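Local coordinates for protein type-iv like pilin ttha1219 (Thermus thermophilus, PDB 5G23) that probably serves as a type IV pilin-like component of the pilus and DNA-uptake machinery behind natural competence, with similarities to type II secretion pseudopilins, at residues Val147-Leu150 with Trp155-Gln158; Ala177-Ala182 with Leu210-Ala215; Gln158-Asn163 with Ala169-Ser174; Leu51-Leu56 with Lys225-Gln230. All blocks are in the same frame, centred on the assembly; numbering follows the deposited sequence.

Interaction 1 of 4, residues Val147-Leu150 with Trp155-Gln158; sequences VAYL and WKRQ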
loop_
_atom_site.group_PDB
_atom_site.type_symbol
_atom_site.label_atom_id
_atom_site.label_comp_id
_atom_site.label_asym_id
_atom_site.label_seq_id
_atom_site.Cartn_x
_atom_site.Cartn_y
_atom_site.Cartn_z
ATOM N N VAL B 147 -11.506 12.947 -6.558
ATOM C CA VAL B 147 -10.149 13.500 -6.568
ATOM C C VAL B 147 -10.271 14.976 -6.982
ATOM O O VAL B 147 -10.886 15.266 -7.989
ATOM C CB VAL B 147 -9.262 12.807 -7.608
ATOM C CG1 VAL B 147 -7.858 13.345 -7.604
ATOM C CG2 VAL B 147 -9.235 11.272 -7.357
ATOM N N ALA B 148 -9.720 15.856 -6.184
ATOM C CA ALA B 148 -9.607 17.272 -6.488
ATOM C C ALA B 148 -8.114 17.628 -6.538
ATOM O O ALA B 148 -7.270 16.833 -6.110
ATOM C CB ALA B 148 -10.267 18.091 -5.409
ATOM N N TYR B 149 -7.799 18.784 -7.109
ATOM C CA TYR B 149 -6.439 19.199 -7.203
ATOM C C TYR B 149 -6.261 20.669 -6.790
ATOM O O TYR B 149 -7.167 21.505 -6.927
ATOM C CB TYR B 149 -5.892 18.961 -8.620
ATOM C CG TYR B 149 -6.538 19.778 -9.693
ATOM C CD1 TYR B 149 -7.649 19.306 -10.353
ATOM C CD2 TYR B 149 -5.939 20.986 -10.180
ATOM C CE1 TYR B 149 -8.222 20.025 -11.369
ATOM C CE2 TYR B 149 -6.490 21.676 -11.227
ATOM C CZ TYR B 149 -7.622 21.155 -11.819
ATOM O OH TYR B 149 -8.215 21.856 -12.821
ATOM N N LEU B 150 -5.065 20.972 -6.320
ATOM C CA LEU B 150 -4.764 22.299 -5.815
ATOM C C LEU B 150 -3.890 22.998 -6.830
ATOM O O LEU B 150 -2.789 22.536 -7.155
ATOM C CB LEU B 150 -4.049 22.211 -4.473
ATOM C CG LEU B 150 -3.650 23.530 -3.802
ATOM C CD1 LEU B 150 -4.860 24.447 -3.584
ATOM C CD2 LEU B 150 -2.968 23.240 -2.500
ATOM N N TRP B 155 -8.531 25.093 -4.889
ATOM C CA TRP B 155 -8.889 23.693 -5.084
ATOM C C TRP B 155 -9.915 23.583 -6.239
ATOM O O TRP B 155 -10.862 24.399 -6.303
ATOM C CB TRP B 155 -9.486 23.077 -3.776
ATOM C CG TRP B 155 -8.425 22.750 -2.754
ATOM C CD1 TRP B 155 -8.030 23.516 -1.690
ATOM C CD2 TRP B 155 -7.598 21.590 -2.738
ATOM N NE1 TRP B 155 -6.972 22.872 -1.029
ATOM C CE2 TRP B 155 -6.718 21.697 -1.644
ATOM C CE3 TRP B 155 -7.472 20.505 -3.585
ATOM C CZ2 TRP B 155 -5.759 20.738 -1.366
ATOM C CZ3 TRP B 155 -6.554 19.527 -3.268
ATOM C CH2 TRP B 155 -5.708 19.661 -2.200
ATOM N N LYS B 156 -9.719 22.606 -7.138
ATOM C CA LYS B 156 -10.592 22.458 -8.302
ATOM C C LYS B 156 -10.962 20.985 -8.441
ATOM O O LYS B 156 -10.236 20.097 -7.957
ATOM C CB LYS B 156 -9.824 22.941 -9.548
ATOM C CG LYS B 156 -9.525 24.443 -9.541
ATOM C CD LYS B 156 -8.736 24.943 -10.705
ATOM C CE LYS B 156 -8.539 26.446 -10.521
ATOM N NZ LYS B 156 -7.886 27.022 -11.677
ATOM N N ARG B 157 -12.102 20.723 -9.086
ATOM C CA ARG B 157 -12.442 19.347 -9.465
ATOM C C ARG B 157 -13.134 19.403 -10.788
ATOM O O ARG B 157 -14.289 19.844 -10.926
ATOM C CB ARG B 157 -13.288 18.615 -8.418
ATOM C CG ARG B 157 -13.771 17.242 -8.839
ATOM C CD ARG B 157 -14.391 16.401 -7.734
ATOM N NE ARG B 157 -15.073 15.207 -8.238
ATOM C CZ ARG B 157 -16.316 15.198 -8.766
ATOM N NH1 ARG B 157 -17.046 16.278 -8.793
ATOM N NH2 ARG B 157 -16.802 14.117 -9.316
ATOM N N GLN B 158 -12.348 19.048 -11.782
ATOM C CA GLN B 158 -12.753 19.239 -13.156
ATOM C C GLN B 158 -11.788 18.412 -13.971
ATOM O O GLN B 158 -10.714 18.011 -13.495
ATOM C CB GLN B 158 -12.692 20.708 -13.574
ATOM C CG GLN B 158 -11.357 21.384 -13.362
ATOM C CD GLN B 158 -11.400 22.900 -13.458
ATOM O OE1 GLN B 158 -12.160 23.555 -12.729
ATOM N NE2 GLN B 158 -10.667 23.444 -14.392
HETATM O O HOH W 1 -10.347 17.037 -10.758
#

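Interaction 2 of 4, residues Ala177-Ala182 with Leu210-Ala215; sequences ALYLLA and LELPGA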
loop_
_atom_site.group_PDB
_atom_site.type_symbol
_atom_site.label_atom_id
_atom_site.label_comp_id
_atom_site.label_asym_id
_atom_site.label_seq_id
_atom_site.Cartn_x
_atom_site.Cartn_y
_atom_site.Cartn_z
ATOM N N ALA B 177 -6.274 15.976 -3.553
ATOM C CA ALA B 177 -7.103 15.519 -2.467
ATOM C C ALA B 177 -7.920 14.341 -2.942
ATOM O O ALA B 177 -8.603 14.407 -3.974
ATOM C CB ALA B 177 -8.025 16.608 -1.978
ATOM N N LEU B 178 -7.860 13.244 -2.194
ATOM C CA LEU B 178 -8.589 12.041 -2.494
ATOM C C LEU B 178 -9.579 11.713 -1.370
ATOM O O LEU B 178 -9.275 11.946 -0.190
ATOM C CB LEU B 178 -7.623 10.887 -2.700
ATOM C CG LEU B 178 -6.758 11.139 -3.927
ATOM C CD1 LEU B 178 -5.446 11.670 -3.436
ATOM C CD2 LEU B 178 -6.536 9.875 -4.675
ATOM N N TYR B 179 -10.769 11.265 -1.768
ATOM C CA TYR B 179 -11.840 10.942 -0.829
ATOM C C TYR B 179 -12.450 9.595 -1.190
ATOM O O TYR B 179 -12.762 9.346 -2.323
ATOM C CB TYR B 179 -12.929 12.030 -0.859
ATOM C CG TYR B 179 -14.131 11.687 -0.040
ATOM C CD1 TYR B 179 -14.186 11.967 1.312
ATOM C CD2 TYR B 179 -15.258 11.075 -0.638
ATOM C CE1 TYR B 179 -15.284 11.642 2.086
ATOM C CE2 TYR B 179 -16.383 10.751 0.113
ATOM C CZ TYR B 179 -16.407 11.070 1.474
ATOM O OH TYR B 179 -17.451 10.719 2.198
ATOM N N LEU B 180 -12.628 8.742 -0.154
ATOM C CA LEU B 180 -13.358 7.521 -0.279
ATOM C C LEU B 180 -14.471 7.456 0.785
ATOM O O LEU B 180 -14.268 7.879 1.962
ATOM C CB LEU B 180 -12.418 6.332 -0.067
ATOM C CG LEU B 180 -11.449 6.004 -1.189
ATOM C CD1 LEU B 180 -10.384 5.028 -0.704
ATOM C CD2 LEU B 180 -12.261 5.417 -2.346
ATOM N N LEU B 181 -15.648 7.012 0.348
ATOM C CA LEU B 181 -16.750 6.618 1.236
ATOM C C LEU B 181 -17.031 5.160 0.947
ATOM O O LEU B 181 -17.190 4.765 -0.202
ATOM C CB LEU B 181 -17.966 7.453 0.987
ATOM C CG LEU B 181 -19.199 7.104 1.751
ATOM C CD1 LEU B 181 -19.072 7.397 3.216
ATOM C CD2 LEU B 181 -20.406 7.865 1.181
ATOM N N ALA B 182 -17.116 4.355 1.997
ATOM C CA ALA B 182 -17.413 2.951 1.848
ATOM C C ALA B 182 -18.408 2.545 2.912
ATOM O O ALA B 182 -18.531 3.165 3.973
ATOM C CB ALA B 182 -16.169 2.081 1.927
ATOM N N LEU B 210 -16.253 18.636 -3.614
ATOM C CA LEU B 210 -16.071 17.216 -3.712
ATOM C C LEU B 210 -17.332 16.515 -4.096
ATOM O O LEU B 210 -17.247 15.373 -4.496
ATOM C CB LEU B 210 -15.575 16.646 -2.398
ATOM C CG LEU B 210 -14.181 17.087 -2.017
ATOM C CD1 LEU B 210 -13.879 16.558 -0.631
ATOM C CD2 LEU B 210 -13.143 16.613 -2.995
ATOM N N GLU B 211 -18.465 17.192 -4.021
ATOM C CA GLU B 211 -19.762 16.647 -4.399
ATOM C C GLU B 211 -20.035 15.325 -3.645
ATOM O O GLU B 211 -20.277 14.274 -4.230
ATOM C CB GLU B 211 -19.860 16.402 -5.891
ATOM C CG GLU B 211 -19.967 17.696 -6.631
ATOM C CD GLU B 211 -19.873 17.603 -8.151
ATOM O OE1 GLU B 211 -19.894 16.519 -8.740
ATOM O OE2 GLU B 211 -19.799 18.675 -8.727
ATOM N N LEU B 212 -19.935 15.443 -2.345
ATOM C CA LEU B 212 -20.129 14.241 -1.484
ATOM C C LEU B 212 -21.566 13.796 -1.603
ATOM O O LEU B 212 -22.475 14.648 -1.629
ATOM C CB LEU B 212 -19.773 14.614 -0.076
ATOM C CG LEU B 212 -18.365 15.046 0.184
ATOM C CD1 LEU B 212 -18.121 15.158 1.669
ATOM C CD2 LEU B 212 -17.387 14.067 -0.467
ATOM N N PRO B 213 -21.797 12.499 -1.767
ATOM C CA PRO B 213 -23.131 12.004 -1.860
ATOM C C PRO B 213 -23.818 11.911 -0.481
ATOM O O PRO B 213 -23.242 12.284 0.578
ATOM C CB PRO B 213 -22.946 10.618 -2.382
ATOM C CG PRO B 213 -21.679 10.176 -1.716
ATOM C CD PRO B 213 -20.830 11.401 -1.595
ATOM N N GLY B 214 -25.105 11.615 -0.536
ATOM C CA GLY B 214 -25.892 11.335 0.673
ATOM C C GLY B 214 -25.647 9.849 0.992
ATOM O O GLY B 214 -24.842 9.200 0.346
ATOM N N ALA B 215 -26.222 9.384 2.069
ATOM C CA ALA B 215 -26.089 7.970 2.425
ATOM C C ALA B 215 -27.457 7.337 2.422
ATOM O O ALA B 215 -28.378 7.862 3.082
ATOM C CB ALA B 215 -25.356 7.820 3.741
#

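Interaction 3 of 4, residues Gln158-Asn163 with Ala169-Ser174; sequences QAQAVN and ASPKVS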
loop_
_atom_site.group_PDB
_atom_site.type_symbol
_atom_site.label_atom_id
_atom_site.label_comp_id
_atom_site.label_asym_id
_atom_site.label_seq_id
_atom_site.Cartn_x
_atom_site.Cartn_y
_atom_site.Cartn_z
ATOM N N GLN B 158 -12.348 19.048 -11.782
ATOM C CA GLN B 158 -12.753 19.239 -13.156
ATOM C C GLN B 158 -11.788 18.412 -13.971
ATOM O O GLN B 158 -10.714 18.011 -13.495
ATOM C CB GLN B 158 -12.692 20.708 -13.574
ATOM C CG GLN B 158 -11.357 21.384 -13.362
ATOM C CD GLN B 158 -11.400 22.900 -13.458
ATOM O OE1 GLN B 158 -12.160 23.555 -12.729
ATOM N NE2 GLN B 158 -10.667 23.444 -14.392
ATOM N N ALA B 159 -12.150 18.199 -15.237
ATOM C CA ALA B 159 -11.241 17.501 -16.186
ATOM C C ALA B 159 -9.968 18.270 -16.228
ATOM O O ALA B 159 -9.947 19.517 -16.421
ATOM C CB ALA B 159 -11.836 17.462 -17.568
ATOM N N GLN B 160 -8.876 17.583 -16.134
ATOM C CA GLN B 160 -7.634 18.284 -16.224
ATOM C C GLN B 160 -6.509 17.400 -16.630
ATOM O O GLN B 160 -6.421 16.295 -16.112
ATOM C CB GLN B 160 -7.391 18.765 -14.808
ATOM C CG GLN B 160 -5.958 19.020 -14.441
ATOM C CD GLN B 160 -5.582 20.452 -14.782
ATOM O OE1 GLN B 160 -5.997 20.986 -15.822
ATOM N NE2 GLN B 160 -4.907 21.109 -13.866
ATOM N N ALA B 161 -5.645 17.889 -17.507
ATOM C CA ALA B 161 -4.414 17.186 -17.858
ATOM C C ALA B 161 -3.247 18.043 -17.483
ATOM O O ALA B 161 -3.265 19.260 -17.727
ATOM C CB ALA B 161 -4.355 16.820 -19.333
ATOM N N VAL B 162 -2.229 17.462 -16.905
ATOM C CA VAL B 162 -0.989 18.213 -16.657
ATOM C C VAL B 162 0.085 17.754 -17.612
ATOM O O VAL B 162 0.365 16.555 -17.716
ATOM C CB VAL B 162 -0.465 17.995 -15.252
ATOM C CG1 VAL B 162 0.841 18.734 -15.031
ATOM C CG2 VAL B 162 -1.500 18.456 -14.238
ATOM N N ASN B 163 0.705 18.728 -18.276
ATOM C CA ASN B 163 1.850 18.497 -19.185
ATOM C C ASN B 163 3.119 19.132 -18.605
ATOM O O ASN B 163 3.113 20.273 -18.131
ATOM C CB ASN B 163 1.524 19.069 -20.576
ATOM C CG ASN B 163 0.253 18.426 -21.180
ATOM O OD1 ASN B 163 -0.741 19.130 -21.482
ATOM N ND2 ASN B 163 0.207 17.091 -21.225
ATOM N N ALA B 169 5.645 23.084 -15.563
ATOM C CA ALA B 169 4.412 22.358 -15.547
ATOM C C ALA B 169 3.270 23.248 -16.000
ATOM O O ALA B 169 3.233 24.432 -15.679
ATOM C CB ALA B 169 4.127 21.814 -14.149
ATOM N N SER B 170 2.293 22.656 -16.685
ATOM C CA SER B 170 1.120 23.392 -17.113
ATOM C C SER B 170 -0.133 22.541 -17.030
ATOM O O SER B 170 -0.252 21.527 -17.756
ATOM C CB SER B 170 1.335 23.879 -18.546
ATOM O OG SER B 170 0.247 24.681 -18.937
ATOM N N PRO B 171 -1.088 22.911 -16.151
ATOM C CA PRO B 171 -0.932 23.931 -15.086
ATOM C C PRO B 171 -0.048 23.421 -13.956
ATOM O O PRO B 171 0.339 22.257 -13.990
ATOM C CB PRO B 171 -2.352 24.097 -14.562
ATOM C CG PRO B 171 -2.942 22.745 -14.754
ATOM C CD PRO B 171 -2.418 22.288 -16.101
ATOM N N LYS B 172 0.198 24.261 -12.962
ATOM C CA LYS B 172 1.015 23.907 -11.815
ATOM C C LYS B 172 0.141 23.318 -10.725
ATOM O O LYS B 172 -0.600 24.020 -10.046
ATOM C CB LYS B 172 1.784 25.109 -11.221
ATOM C CG LYS B 172 3.147 25.357 -11.810
ATOM C CD LYS B 172 3.075 26.244 -13.037
ATOM C CE LYS B 172 4.476 26.565 -13.620
ATOM N NZ LYS B 172 4.465 26.800 -15.092
ATOM N N VAL B 173 0.225 22.019 -10.516
ATOM C CA VAL B 173 -0.579 21.343 -9.536
ATOM C C VAL B 173 0.289 20.986 -8.353
ATOM O O VAL B 173 1.270 20.315 -8.485
ATOM C CB VAL B 173 -1.214 20.049 -10.119
ATOM C CG1 VAL B 173 -1.907 19.235 -9.044
ATOM C CG2 VAL B 173 -2.211 20.403 -11.216
ATOM N N SER B 174 -0.050 21.470 -7.199
ATOM C CA SER B 174 0.801 21.272 -6.035
ATOM C C SER B 174 0.386 20.070 -5.178
ATOM O O SER B 174 1.191 19.610 -4.373
ATOM C CB SER B 174 0.934 22.570 -5.253
ATOM O OG SER B 174 -0.220 22.891 -4.599
#

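Interaction 4 of 4, residues Leu51-Leu56 with Lys225-Gln230; sequences LTATVL and KLWIVQ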
loop_
_atom_site.group_PDB
_atom_site.type_symbol
_atom_site.label_atom_id
_atom_site.label_comp_id
_atom_site.label_asym_id
_atom_site.label_seq_id
_atom_site.Cartn_x
_atom_site.Cartn_y
_atom_site.Cartn_z
ATOM N N LEU B 51 -5.210 1.732 4.795
ATOM C CA LEU B 51 -4.330 0.960 3.951
ATOM C C LEU B 51 -4.451 1.466 2.506
ATOM O O LEU B 51 -3.443 1.600 1.803
ATOM C CB LEU B 51 -4.660 -0.526 4.050
ATOM C CG LEU B 51 -4.220 -1.241 5.325
ATOM C CD1 LEU B 51 -4.838 -2.623 5.362
ATOM C CD2 LEU B 51 -2.725 -1.377 5.364
ATOM N N THR B 52 -5.688 1.673 2.059
ATOM C CA THR B 52 -5.967 2.054 0.682
ATOM C C THR B 52 -5.353 3.399 0.414
ATOM O O THR B 52 -4.678 3.627 -0.604
ATOM C CB THR B 52 -7.522 2.090 0.425
ATOM O OG1 THR B 52 -8.054 0.799 0.640
ATOM C CG2 THR B 52 -7.845 2.476 -0.976
ATOM N N ALA B 53 -5.498 4.312 1.366
ATOM C CA ALA B 53 -4.888 5.613 1.177
ATOM C C ALA B 53 -3.358 5.581 1.125
ATOM O O ALA B 53 -2.763 6.324 0.333
ATOM C CB ALA B 53 -5.314 6.546 2.298
ATOM N N THR B 54 -2.742 4.725 1.924
ATOM C CA THR B 54 -1.263 4.584 1.908
ATOM C C THR B 54 -0.830 4.060 0.553
ATOM O O THR B 54 0.120 4.586 -0.001
ATOM C CB THR B 54 -0.806 3.631 3.001
ATOM O OG1 THR B 54 -1.235 4.168 4.267
ATOM C CG2 THR B 54 0.696 3.375 2.992
ATOM N N VAL B 55 -1.603 3.108 -0.040
ATOM C CA VAL B 55 -1.207 2.573 -1.350
ATOM C C VAL B 55 -1.278 3.667 -2.392
ATOM O O VAL B 55 -0.390 3.836 -3.183
ATOM C CB VAL B 55 -2.072 1.357 -1.730
ATOM C CG1 VAL B 55 -1.852 0.895 -3.173
ATOM C CG2 VAL B 55 -1.777 0.164 -0.777
ATOM N N LEU B 56 -2.406 4.381 -2.459
ATOM C CA LEU B 56 -2.607 5.377 -3.493
ATOM C C LEU B 56 -1.697 6.563 -3.336
ATOM O O LEU B 56 -1.197 7.106 -4.354
ATOM C CB LEU B 56 -4.085 5.808 -3.531
ATOM C CG LEU B 56 -5.039 5.044 -4.443
ATOM C CD1 LEU B 56 -5.156 3.578 -3.993
ATOM C CD2 LEU B 56 -6.437 5.714 -4.430
ATOM N N LYS B 225 -12.702 8.621 4.231
ATOM C CA LYS B 225 -11.406 9.074 4.438
ATOM C C LYS B 225 -11.075 10.131 3.380
ATOM O O LYS B 225 -11.313 9.925 2.216
ATOM C CB LYS B 225 -10.381 7.961 4.396
ATOM C CG LYS B 225 -9.052 8.431 5.006
ATOM C CD LYS B 225 -8.057 7.318 4.998
ATOM C CE LYS B 225 -6.716 7.778 5.535
ATOM N NZ LYS B 225 -6.807 7.956 7.006
ATOM N N LEU B 226 -10.557 11.250 3.857
ATOM C CA LEU B 226 -9.963 12.299 3.006
ATOM C C LEU B 226 -8.466 12.347 3.270
ATOM O O LEU B 226 -8.044 12.444 4.423
ATOM C CB LEU B 226 -10.557 13.659 3.315
ATOM C CG LEU B 226 -9.999 14.885 2.585
ATOM C CD1 LEU B 226 -10.383 14.850 1.134
ATOM C CD2 LEU B 226 -10.480 16.157 3.219
ATOM N N TRP B 227 -7.648 12.350 2.199
ATOM C CA TRP B 227 -6.230 12.511 2.373
ATOM C C TRP B 227 -5.636 13.379 1.254
ATOM O O TRP B 227 -6.177 13.386 0.152
ATOM C CB TRP B 227 -5.550 11.158 2.573
ATOM C CG TRP B 227 -5.463 10.240 1.385
ATOM C CD1 TRP B 227 -4.348 9.941 0.768
ATOM C CD2 TRP B 227 -6.476 9.443 0.796
ATOM N NE1 TRP B 227 -4.560 9.064 -0.233
ATOM C CE2 TRP B 227 -5.882 8.731 -0.235
ATOM C CE3 TRP B 227 -7.863 9.317 0.983
ATOM C CZ2 TRP B 227 -6.592 7.871 -1.060
ATOM C CZ3 TRP B 227 -8.574 8.400 0.222
ATOM C CH2 TRP B 227 -7.945 7.693 -0.821
ATOM N N ILE B 228 -4.566 14.078 1.586
ATOM C CA ILE B 228 -3.920 14.997 0.707
ATOM C C ILE B 228 -2.577 14.434 0.343
ATOM O O ILE B 228 -1.839 13.968 1.201
ATOM C CB ILE B 228 -3.662 16.337 1.391
ATOM C CG1 ILE B 228 -4.931 16.875 1.998
ATOM C CG2 ILE B 228 -3.038 17.271 0.357
ATOM C CD1 ILE B 228 -6.115 16.995 1.032
ATOM N N VAL B 229 -2.293 14.408 -0.943
ATOM C CA VAL B 229 -1.032 13.911 -1.502
ATOM C C VAL B 229 -0.312 15.031 -2.197
ATOM O O VAL B 229 -0.862 15.620 -3.140
ATOM C CB VAL B 229 -1.293 12.810 -2.525
ATOM C CG1 VAL B 229 0.035 12.252 -2.982
ATOM C CG2 VAL B 229 -2.088 11.667 -1.906
ATOM N N GLN B 230 0.902 15.389 -1.732
ATOM C CA GLN B 230 1.655 16.445 -2.376
ATOM C C GLN B 230 2.138 15.895 -3.724
ATOM O O GLN B 230 2.422 14.689 -3.851
ATOM C CB GLN B 230 2.813 16.930 -1.485
ATOM C CG GLN B 230 2.397 17.415 -0.148
ATOM C CD GLN B 230 1.506 18.625 -0.191
ATOM O OE1 GLN B 230 0.455 18.597 0.427
ATOM N NE2 GLN B 230 1.860 19.654 -0.939
#

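Interaction 1 of 4, residues Val147-Leu150 with Trp155-Gln158
The antiparallel beta hairpin of strands 141-151 and 154-156 brings Y149 opposite K156 and L150 opposite W155. Y149 and K156 form the hydrogen-bonded pair: Y149 N donates to K156 O (2.9 Å), and K156 N donates to Y149 O (2.8 Å). L150 and W155 are the non-hydrogen-bonded pair, and their side chains share the other face. There L150 CB sits almost on the normal of the W155 six-membered ring, 3.6 Å from its centroid, and L150 CD1 covers the pyrrole part, 3.7 Å from W155 NE1. A148 O lies at the edge of the indole. On the Y149 side, K156 CB lies over one face of the tyrosine ring in a CH-pi contact, 3.9 Å from the centroid. Y149 CG stands between its backbone N and carbonyl carbon (chi1 65°), which turns the ring over the partner strand. Beyond CB the K156 chain runs out extended to a salt bridge with E151. A glycine in place of W155 would probably leave L150 and A177 without their aromatic cover and open a gap at the sheet edge. The two faces hold by CH-pi and apolar contact, while the backbone amides and carbonyls of Y149 and K156 satisfy each other.

Interaction 2 of 4, residues Ala177-Ala182 with Leu210-Ala215
L212 CD2 rests over one face of the Y179 ring, 3.6 Å from the centroid and 16° off the ring normal. Its closest ring atom is Y179 CE2 at 3.5 Å, so the methyl is shifted toward that rim. This is a CH-pi contact made by one branch of the leucine. Y179 CG is anti to the backbone N (chi1 173°), and the ring reaches out from strand 173-184 toward segment 210-215. L212 has its CG anti to the carbonyl carbon (chi1 -62°), a turn that brings CD2 in over the ring. The two side chains meet at a slant. Segment 210-215 follows the short helix 207-210, and E211 ends that helix with positive phi in a Schellman motif. The chain then runs along the face of the four-stranded antiparallel sheet that carries Y179 and L181. Next along it, the P213 ring meets the other leucine: L181 CD2 lies 3.9 Å from P213 CG, and the two side chains pass in opposite directions. No hydrogen bond joins the segments. The Y179 hydroxyl is bonded to E224, on strand 221-230, and P195 and L199 also pack on this tyrosine. F193 packs against L181.

Interaction 3 of 4, residues Gln158-Asn163 with Ala169-Ser174
V162 CG2 meets V173 CG2 at 3.7 Å, the main apolar touch between the segments. The two valines cross at a slant, each offering the methyl that lies anti to its own carbonyl carbon. P171 packs beside them, with P171 CD 3.5 Å from A161 O. The Q160 side chain bends at chi2 (89°) and brings its amide toward the P171 ring and V173; its NE2 is modelled too near the proline to be trusted. With only an alanine methyl at Q160, the amide is gone and V173 and Y149 would probably lose part of their cover. Alongside, N163 and S170 form an antiparallel hydrogen-bonded pair. N163 N donates to S170 O at 3.0 Å, nearly straight (176°), and S170 N donates to N163 O at 2.9 Å. These bonds close the hairpin of strands 160-165 and 168-170, at one edge of the larger antiparallel sheet. A cis peptide precedes P171 as the chain leaves that hairpin for strand 173-184. K172 NZ donates to A169 O at 2.7 Å. On the other flank, V162 bonds through its backbone to strand 69-75. Polar pairing fixes the hairpin register, while the packing of V162 on V173 is apolar.

Interaction 4 of 4, residues Leu51-Leu56 with Lys225-Gln230
The A53 methyl lies over one face of the W227 indole. Its CB is 3.5 Å from the centroid of the five-membered ring, 14° off the normal, and its closest ring atom is W227 CE2 at 3.4 Å. This is a CH-pi contact in which the small methyl lets the helix backbone come near the ring; A53 CA is 3.6 Å from W227 CZ2. L56 approaches differently. Its side chain crosses W227 at about a right angle, and L56 CD2 comes to the ring edge, 4.0 Å from W227 CZ2. W227 holds CG between its backbone N and carbonyl carbon (chi1 71°), which turns the indole toward the helix. Helix 44-61 lies on the four-stranded antiparallel sheet, the long N-terminal helix packed on a sheet that is characteristic of type IV pilins. The axes of segments 51-56 and 225-230 are inclined by 22° and come within 9.7 Å. K225 adds its aliphatic part, with K225 CE 3.7 Å from A53 CB, while its amine makes a weak bond to S50. L178 and L180 also pack on W227. On another side of the helix, L51, T52 and V55 meet L51, T52 and V55 of the second subunit.

Interactions 1, 2 and 4 all reach the four-stranded antiparallel sheet, whose order is 154-156, 141-151, 173-184, 221-230. Interaction 3 joins it to the seven-stranded sheet, since its strands 160-165 and 168-170 belong to the latter and strand 173-184 to the former. Centres of interactions 1 and 3 are about 10 Å apart, and they share Q158. The centres of interactions 2 and 3, which both use strand 173-184, are about 22 Å apart. The R157-E211 salt bridge ties interaction 1 to interaction 2. Along the chain interactions 1, 3 and 2 follow in series, all nested within the long loop closed by interaction 4. Interaction 4 sets the N-terminal helix against strand 221-230, the last strand of the chain.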